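Local coordinates for pyrroline carboxylate reductase (Plasmodium falciparum, PDB 2RCY) that reduces pyrroline-5-carboxylate to proline, the last step of proline synthesis, using a reduced nicotinamide coenzyme and binding NADP, at the interface of chains A and B. Numbering follows the deposited sequence. Chains: chain A/B, Pyrroline carboxylate reductase.

The interface of chains A and B. Residues chain A 206, 209, 216; chain B 174, 177-178, 195, 199.
A:Val209 is wedged between two helices of chain B, touching B:Leu199 on one and B:Tyr174 and B:Ile177 on the other. Its CB already meets the CD2 methyl of B:Leu199 at 3.9 Å. From there the side chain forks. CG1, anti to the backbone N (chi1 -179°), lies 3.8 Å from CD1 of B:Leu199, and the two leucine methyls meet it side by side from the same direction. CG2 takes the other branch and reaches the CD1–CE1 flank of the B:Tyr174 phenol ring, a flat carbon edge, 3.9 Å from CE1. The same methyl touches the CD1 tip of B:Ile177 at 4.0 Å. A short, beta-branched residue suits this place because its two methyls spread at once toward both helices. B:Leu199 is longer and can also meet a second valine: its CD2 lies 4.1 Å from CG1 of A:Val206, the two side chains running antiparallel.

A:Val216 extends the apolar seam, its own fork serving two neighbours. Its side chain crosses that of B:Ile177 at a slant, CG1 3.8 Å from the isoleucine's CG2; isoleucine's two branches thus serve both valines. CG2 faces CB of B:Glu178 at 4.2 Å. The glutamate contributes its apolar stem, and its extended chain carries the carboxylate away. B:Lys195 suits the rim: its aliphatic stem, bent at chi3 (80°), brings CD to 4.3 Å from CG1 of A:Val209, with the amine farther off.

In the fold, helix 191-211 of chain A, followed by the start of helix 216-223, packs against helices 169-186 and 191-211 of chain B. This helical region belongs to the family's dimerisation segment, and two-fold symmetry repeats the patch with the chains exchanged.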
# COMPACT_ATOMS: atom_id res chain seq x y z
N VAL A 206 16.39 -5.74 -28.73
CA VAL A 206 17.77 -6.10 -28.39
C VAL A 206 18.73 -5.66 -29.49
O VAL A 206 19.78 -5.08 -29.22
CB VAL A 206 17.90 -7.62 -28.10
CG1 VAL A 206 19.36 -8.03 -27.94
CG2 VAL A 206 17.12 -7.99 -26.85
N VAL A 209 19.41 -1.92 -29.50
CA VAL A 209 20.37 -1.54 -28.46
C VAL A 209 21.81 -1.79 -28.91
O VAL A 209 22.69 -0.95 -28.72
CB VAL A 209 20.09 -2.28 -27.12
CG1 VAL A 209 21.07 -1.85 -26.04
CG2 VAL A 209 18.66 -2.03 -26.65
N VAL A 216 19.89 3.14 -24.33
CA VAL A 216 18.59 2.46 -24.19
C VAL A 216 17.42 3.39 -23.88
O VAL A 216 16.31 3.18 -24.37
CB VAL A 216 18.62 1.33 -23.11
CG1 VAL A 216 19.28 0.09 -23.65
CG2 VAL A 216 19.31 1.80 -21.82
N TYR B 174 12.90 -2.01 -23.62
CA TYR B 174 13.97 -1.05 -23.35
C TYR B 174 14.09 -0.72 -21.87
O TYR B 174 15.19 -0.68 -21.33
CB TYR B 174 13.81 0.25 -24.16
CG TYR B 174 13.97 0.10 -25.66
CD1 TYR B 174 14.93 -0.76 -26.20
CD2 TYR B 174 13.19 0.85 -26.53
CE1 TYR B 174 15.08 -0.88 -27.58
CE2 TYR B 174 13.33 0.73 -27.90
CZ TYR B 174 14.27 -0.13 -28.42
OH TYR B 174 14.39 -0.23 -29.79
N ILE B 177 15.45 -3.82 -20.09
CA ILE B 177 16.90 -3.83 -20.28
C ILE B 177 17.57 -2.78 -19.39
O ILE B 177 18.58 -3.06 -18.73
CB ILE B 177 17.27 -3.58 -21.78
CG1 ILE B 177 16.82 -4.77 -22.64
CG2 ILE B 177 18.76 -3.33 -21.96
CD1 ILE B 177 16.76 -4.47 -24.14
N GLU B 178 17.00 -1.57 -19.38
CA GLU B 178 17.47 -0.44 -18.58
C GLU B 178 17.50 -0.76 -17.08
O GLU B 178 18.45 -0.40 -16.38
CB GLU B 178 16.57 0.77 -18.84
CG GLU B 178 16.92 2.05 -18.08
CD GLU B 178 15.83 3.11 -18.20
OE1 GLU B 178 15.08 3.10 -19.19
OE2 GLU B 178 15.74 3.97 -17.29
N LYS B 195 25.37 -4.29 -19.62
CA LYS B 195 24.65 -4.27 -20.89
C LYS B 195 24.89 -5.55 -21.70
O LYS B 195 23.94 -6.17 -22.17
CB LYS B 195 25.06 -3.03 -21.71
CG LYS B 195 24.19 -2.76 -22.94
CD LYS B 195 24.56 -1.45 -23.62
CE LYS B 195 25.79 -1.59 -24.51
NZ LYS B 195 26.19 -0.29 -25.13
N LEU B 199 21.85 -8.23 -22.60
CA LEU B 199 21.45 -8.44 -23.99
C LEU B 199 21.63 -9.88 -24.45
O LEU B 199 20.81 -10.41 -25.20
CB LEU B 199 22.18 -7.47 -24.93
CG LEU B 199 21.97 -5.96 -24.74
CD1 LEU B 199 22.91 -5.18 -25.66
CD2 LEU B 199 20.52 -5.54 -24.96